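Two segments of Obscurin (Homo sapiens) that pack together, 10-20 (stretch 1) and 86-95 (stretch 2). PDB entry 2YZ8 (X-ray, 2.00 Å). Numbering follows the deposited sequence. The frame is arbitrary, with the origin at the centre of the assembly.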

ATOM      1  N   ARG A  10      -9.423 -12.974   4.700  1.00 23.84           N
ATOM      2  CA  ARG A  10      -9.993 -11.893   3.899  1.00 23.94           C
ATOM      3  C   ARG A  10      -9.454 -10.547   4.372  1.00 23.86           C
ATOM      4  O   ARG A  10      -9.062 -10.404   5.531  1.00 24.01           O
ATOM      5  CB  ARG A  10     -11.523 -11.893   4.027  1.00 23.87           C
ATOM      6  CG  ARG A  10     -12.302 -12.686   2.970  1.00 24.69           C
ATOM      7  CD  ARG A  10     -11.939 -14.165   2.918  1.00 25.29           C
ATOM      8  NE  ARG A  10     -12.993 -14.982   2.316  1.00 25.95           N
ATOM      9  CZ  ARG A  10     -12.779 -16.095   1.617  1.00 26.41           C
ATOM     10  NH1 ARG A  10     -11.542 -16.525   1.400  1.00 26.58           N
ATOM     11  NH2 ARG A  10     -13.804 -16.776   1.118  1.00 26.71           N
ATOM     12  N   PHE A  11      -9.438  -9.560   3.480  1.00 24.07           N
ATOM     13  CA  PHE A  11      -9.172  -8.184   3.892  1.00 24.02           C
ATOM     14  C   PHE A  11     -10.371  -7.653   4.665  1.00 24.27           C
ATOM     15  O   PHE A  11     -11.404  -7.334   4.087  1.00 24.30           O
ATOM     16  CB  PHE A  11      -8.811  -7.295   2.694  1.00 23.98           C
ATOM     17  CG  PHE A  11      -7.437  -7.562   2.151  1.00 22.99           C
ATOM     18  CD1 PHE A  11      -7.264  -8.352   1.019  1.00 22.48           C
ATOM     19  CD2 PHE A  11      -6.312  -7.062   2.802  1.00 22.47           C
ATOM     20  CE1 PHE A  11      -5.986  -8.622   0.522  1.00 22.19           C
ATOM     21  CE2 PHE A  11      -5.028  -7.329   2.313  1.00 22.40           C
ATOM     22  CZ  PHE A  11      -4.867  -8.107   1.172  1.00 22.42           C
ATOM     23  N   GLN A  12     -10.230  -7.609   5.986  1.00 24.41           N
ATOM     24  CA  GLN A  12     -11.295  -7.160   6.878  1.00 24.52           C
ATOM     25  C   GLN A  12     -11.509  -5.653   6.743  1.00 24.60           C
ATOM     26  O   GLN A  12     -12.644  -5.174   6.776  1.00 24.26           O
ATOM     27  CB  GLN A  12     -10.956  -7.528   8.322  1.00 24.87           C
ATOM     28  CG  GLN A  12     -12.004  -7.108   9.334  1.00 25.11           C
ATOM     29  CD  GLN A  12     -11.838  -7.813  10.647  1.00 26.01           C
ATOM     30  OE1 GLN A  12     -11.506  -8.998  10.688  1.00 26.47           O
ATOM     31  NE2 GLN A  12     -12.082  -7.099  11.737  1.00 27.05           N
ATOM     32  N   GLU A  13     -10.408  -4.919   6.598  1.00 24.39           N
ATOM     33  CA  GLU A  13     -10.458  -3.488   6.310  1.00 24.41           C
ATOM     34  C   GLU A  13      -9.723  -3.209   5.009  1.00 24.43           C
ATOM     35  O   GLU A  13      -8.536  -3.515   4.870  1.00 24.48           O
ATOM     36  CB  GLU A  13      -9.857  -2.667   7.453  1.00 24.38           C
ATOM     37  CG  GLU A  13     -10.699  -2.651   8.726  1.00 24.37           C
ATOM     38  N   ALA A  14     -10.451  -2.635   4.061  1.00 24.10           N
ATOM     39  CA  ALA A  14      -9.926  -2.319   2.743  1.00 24.16           C
ATOM     40  C   ALA A  14      -8.918  -1.164   2.777  1.00 23.93           C
ATOM     41  O   ALA A  14      -8.947  -0.334   3.683  1.00 24.31           O
ATOM     42  CB  ALA A  14     -11.084  -1.988   1.794  1.00 23.82           C
ATOM     43  N   LEU A  15      -8.023  -1.136   1.792  1.00 23.72           N
ATOM     44  CA  LEU A  15      -7.199   0.044   1.500  1.00 23.53           C
ATOM     45  C   LEU A  15      -8.060   1.276   1.233  1.00 23.57           C
ATOM     46  O   LEU A  15      -9.106   1.177   0.595  1.00 23.51           O
ATOM     47  CB  LEU A  15      -6.324  -0.209   0.268  1.00 23.29           C
ATOM     48  CG  LEU A  15      -5.041  -1.017   0.430  1.00 22.70           C
ATOM     49  CD1 LEU A  15      -4.469  -1.350  -0.948  1.00 22.45           C
ATOM     50  CD2 LEU A  15      -4.040  -0.244   1.270  1.00 20.88           C
ATOM     51  N   LYS A  16      -7.599   2.430   1.706  1.00 23.72           N
ATOM     52  CA  LYS A  16      -8.314   3.693   1.550  1.00 23.77           C
ATOM     53  C   LYS A  16      -7.583   4.604   0.569  1.00 23.98           C
ATOM     54  O   LYS A  16      -6.347   4.627   0.541  1.00 24.17           O
ATOM     55  CB  LYS A  16      -8.444   4.405   2.899  1.00 23.78           C
ATOM     56  CG  LYS A  16      -9.318   3.687   3.921  1.00 23.74           C
ATOM     57  N   ASP A  17      -8.349   5.338  -0.237  1.00 23.93           N
ATOM     58  CA  ASP A  17      -7.804   6.370  -1.118  1.00 24.19           C
ATOM     59  C   ASP A  17      -7.153   7.464  -0.283  1.00 24.22           C
ATOM     60  O   ASP A  17      -7.754   7.951   0.675  1.00 24.47           O
ATOM     61  CB  ASP A  17      -8.913   7.008  -1.963  1.00 24.27           C
ATOM     62  CG  ASP A  17      -9.527   6.047  -2.970  1.00 25.00           C
ATOM     63  OD1 ASP A  17     -10.721   6.225  -3.289  1.00 26.08           O
ATOM     64  OD2 ASP A  17      -8.830   5.132  -3.457  1.00 24.83           O
ATOM     65  N   LEU A  18      -5.938   7.857  -0.654  1.00 23.87           N
ATOM     66  CA  LEU A  18      -5.235   8.933   0.054  1.00 23.86           C
ATOM     67  C   LEU A  18      -4.710  10.051  -0.833  1.00 23.34           C
ATOM     68  O   LEU A  18      -4.426   9.849  -2.012  1.00 23.14           O
ATOM     69  CB  LEU A  18      -4.094   8.398   0.930  1.00 24.01           C
ATOM     70  CG  LEU A  18      -3.589   6.961   0.926  1.00 24.77           C
ATOM     71  CD1 LEU A  18      -3.100   6.514  -0.443  1.00 26.11           C
ATOM     72  CD2 LEU A  18      -2.471   6.852   1.958  1.00 24.14           C
ATOM     73  N   GLU A  19      -4.585  11.229  -0.231  1.00 23.04           N
ATOM     74  CA  GLU A  19      -3.988  12.396  -0.869  1.00 23.14           C
ATOM     75  C   GLU A  19      -2.871  12.920   0.026  1.00 22.80           C
ATOM     76  O   GLU A  19      -3.111  13.278   1.178  1.00 22.58           O
ATOM     77  CB  GLU A  19      -5.040  13.480  -1.109  1.00 23.07           C
ATOM     78  CG  GLU A  19      -4.511  14.680  -1.882  1.00 24.60           C
ATOM     79  CD  GLU A  19      -5.446  15.879  -1.842  1.00 26.71           C
ATOM     80  OE1 GLU A  19      -5.035  16.928  -1.297  1.00 28.27           O
ATOM     81  OE2 GLU A  19      -6.583  15.781  -2.356  1.00 28.01           O
ATOM     82  N   VAL A  20      -1.653  12.953  -0.507  1.00 22.74           N
ATOM     83  CA  VAL A  20      -0.466  13.316   0.273  1.00 22.87           C
ATOM     84  C   VAL A  20       0.356  14.357  -0.484  1.00 22.91           C
ATOM     85  O   VAL A  20       0.391  14.342  -1.716  1.00 22.56           O
ATOM     86  CB  VAL A  20       0.420  12.070   0.565  1.00 22.73           C
ATOM     87  CG1 VAL A  20       1.645  12.445   1.397  1.00 23.48           C
ATOM     88  CG2 VAL A  20      -0.373  10.985   1.281  1.00 22.62           C
ATOM     89  N   THR A  86      -7.998  -9.635  -2.748  1.00 19.77           N
ATOM     90  CA  THR A  86      -7.305  -8.394  -3.069  1.00 19.98           C
ATOM     91  C   THR A  86      -8.062  -7.183  -2.544  1.00 19.99           C
ATOM     92  O   THR A  86      -9.279  -7.231  -2.367  1.00 19.81           O
ATOM     93  CB  THR A  86      -7.094  -8.203  -4.607  1.00 20.10           C
ATOM     94  OG1 THR A  86      -8.326  -7.800  -5.227  1.00 20.99           O
ATOM     95  CG2 THR A  86      -6.573  -9.470  -5.282  1.00 19.60           C
ATOM     96  N   THR A  87      -7.330  -6.100  -2.307  1.00 20.08           N
ATOM     97  CA  THR A  87      -7.915  -4.795  -2.008  1.00 20.33           C
ATOM     98  C   THR A  87      -7.090  -3.741  -2.743  1.00 20.70           C
ATOM     99  O   THR A  87      -5.918  -3.972  -3.042  1.00 21.00           O
ATOM    100  CB  THR A  87      -7.996  -4.508  -0.481  1.00 20.19           C
ATOM    101  OG1 THR A  87      -8.568  -3.211  -0.256  1.00 19.40           O
ATOM    102  CG2 THR A  87      -6.619  -4.588   0.184  1.00 20.43           C
ATOM    103  N   SER A  88      -7.695  -2.598  -3.039  1.00 20.88           N
ATOM    104  CA  SER A  88      -7.052  -1.609  -3.897  1.00 21.53           C
ATOM    105  C   SER A  88      -7.560  -0.191  -3.628  1.00 21.55           C
ATOM    106  O   SER A  88      -8.725  -0.010  -3.301  1.00 21.48           O
ATOM    107  CB  SER A  88      -7.306  -1.970  -5.364  1.00 21.72           C
ATOM    108  OG  SER A  88      -6.681  -1.051  -6.228  1.00 23.09           O
ATOM    109  N   ALA A  89      -6.676   0.800  -3.773  1.00 21.38           N
ATOM    110  CA  ALA A  89      -7.046   2.213  -3.639  1.00 21.72           C
ATOM    111  C   ALA A  89      -6.079   3.084  -4.446  1.00 21.62           C
ATOM    112  O   ALA A  89      -5.084   2.588  -4.967  1.00 21.53           O
ATOM    113  CB  ALA A  89      -7.043   2.626  -2.162  1.00 21.67           C
ATOM    114  N   THR A  90      -6.356   4.381  -4.533  1.00 21.80           N
ATOM    115  CA  THR A  90      -5.465   5.282  -5.254  1.00 22.51           C
ATOM    116  C   THR A  90      -4.730   6.246  -4.332  1.00 22.35           C
ATOM    117  O   THR A  90      -5.261   6.690  -3.310  1.00 22.82           O
ATOM    118  CB  THR A  90      -6.192   6.108  -6.335  1.00 22.66           C
ATOM    119  OG1 THR A  90      -7.225   6.888  -5.725  1.00 24.00           O
ATOM    120  CG2 THR A  90      -6.792   5.206  -7.401  1.00 23.49           C
ATOM    121  N   LEU A  91      -3.505   6.566  -4.722  1.00 21.91           N
ATOM    122  CA  LEU A  91      -2.711   7.579  -4.063  1.00 21.64           C
ATOM    123  C   LEU A  91      -2.650   8.812  -4.953  1.00 21.36           C
ATOM    124  O   LEU A  91      -2.229   8.727  -6.102  1.00 21.14           O
ATOM    125  CB  LEU A  91      -1.304   7.037  -3.801  1.00 21.34           C
ATOM    126  CG  LEU A  91      -0.177   7.970  -3.334  1.00 21.78           C
ATOM    127  CD1 LEU A  91      -0.530   8.723  -2.051  1.00 21.64           C
ATOM    128  CD2 LEU A  91       1.097   7.155  -3.143  1.00 21.73           C
ATOM    129  N   THR A  92      -3.094   9.949  -4.424  1.00 21.57           N
ATOM    130  CA  THR A  92      -3.010  11.224  -5.136  1.00 21.73           C
ATOM    131  C   THR A  92      -1.882  12.039  -4.515  1.00 22.04           C
ATOM    132  O   THR A  92      -1.795  12.161  -3.291  1.00 21.91           O
ATOM    133  CB  THR A  92      -4.361  11.994  -5.089  1.00 21.81           C
ATOM    134  OG1 THR A  92      -5.365  11.219  -5.749  1.00 21.32           O
ATOM    135  CG2 THR A  92      -4.272  13.366  -5.781  1.00 21.98           C
ATOM    136  N   VAL A  93      -1.004  12.573  -5.363  1.00 22.30           N
ATOM    137  CA  VAL A  93       0.112  13.390  -4.890  1.00 21.90           C
ATOM    138  C   VAL A  93      -0.134  14.846  -5.259  1.00 22.37           C
ATOM    139  O   VAL A  93      -0.428  15.164  -6.420  1.00 22.32           O
ATOM    140  CB  VAL A  93       1.473  12.874  -5.428  1.00 21.95           C
ATOM    141  CG1 VAL A  93       2.621  13.815  -5.026  1.00 21.58           C
ATOM    142  CG2 VAL A  93       1.733  11.460  -4.899  1.00 21.44           C
ATOM    143  N   THR A  94      -0.044  15.720  -4.256  1.00 22.49           N
ATOM    144  CA  THR A  94      -0.288  17.156  -4.435  1.00 22.43           C
ATOM    145  C   THR A  94       1.042  17.898  -4.428  1.00 22.30           C
ATOM    146  O   THR A  94       1.895  17.653  -3.561  1.00 22.02           O
ATOM    147  CB  THR A  94      -1.210  17.692  -3.315  1.00 22.77           C
ATOM    148  OG1 THR A  94      -2.461  16.994  -3.358  1.00 23.91           O
ATOM    149  CG2 THR A  94      -1.470  19.188  -3.463  1.00 22.80           C
ATOM    150  N   ALA A  95       1.217  18.803  -5.390  1.00 22.20           N
ATOM    151  CA  ALA A  95       2.461  19.559  -5.510  1.00 22.11           C
ATOM    152  C   ALA A  95       2.680  20.463  -4.302  1.00 22.01           C
ATOM    153  O   ALA A  95       1.728  21.047  -3.782  1.00 22.13           O
ATOM    154  CB  ALA A  95       2.470  20.370  -6.788  1.00 21.85           C
TER
HETATM  155  O   HOH W   1     -10.968  -0.090  -1.384  1.00 42.62           O
HETATM  156  O   HOH W   2      -6.369   9.283  -4.094  1.00 27.42           O

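The apolar part of this contact runs along one side of stretch 2. Thr87 and Ala89 point toward stretch 1, and Leu15 points back at them. Leu15 CB lies 3.8 Å from Ala89 CB. Ala89 is small, and the backbone of stretch 1 comes close over it: Lys16 C is 3.4 Å from Ala89 CB. Further along, Leu18, Val20 and Leu91 share a face of the sheet. Leu91 CD1 touches both neighbours, at 3.8 Å from Leu18 CD1 and 4.0 Å from Val20 CG2.

Toward the start of both stretches, Thr87 does two jobs. Its methyl, CG2, sits over one face of the Phe11 ring, 3.6 Å from the ring centroid and nearly on the ring normal, a CH-pi contact. Its hydroxyl accepts a hydrogen bond from the backbone, Leu15 N to Thr87 OG1, 3.0 Å. The t rotamer of Thr87 serves both.

From Leu18 to Val20 the strands pair in parallel, in register with Leu91 to Val93. Four backbone hydrogen bonds alternate in direction: Leu18 N to Thr90 O (3.0 Å), Thr92 N to Leu18 O (2.8 Å), Val20 N to Thr92 O (2.9 Å) and Thr94 N to Val20 O (2.9 Å). CA-H...O contacts accompany them, such as Glu19 CA to Thr92 O at 3.3 Å.

Just before the pairing, a side chain takes over. Asp17 OD2 accepts a nearly straight hydrogen bond from Thr90 N, 2.8 Å. At the outer edge, Thr94 OG1 gives a weak hydrogen bond to Glu19 OE1, 3.3 Å. Two waters add bridges. Water 1 donates from its O to Leu15 O and Ser88 O, both 3.0 Å. Water 2 donates from its O to Leu18 O (2.9 Å) and also hydrogen-bonds Thr90 OG1 (3.0 Å) and Thr92 OG1 (2.7 Å).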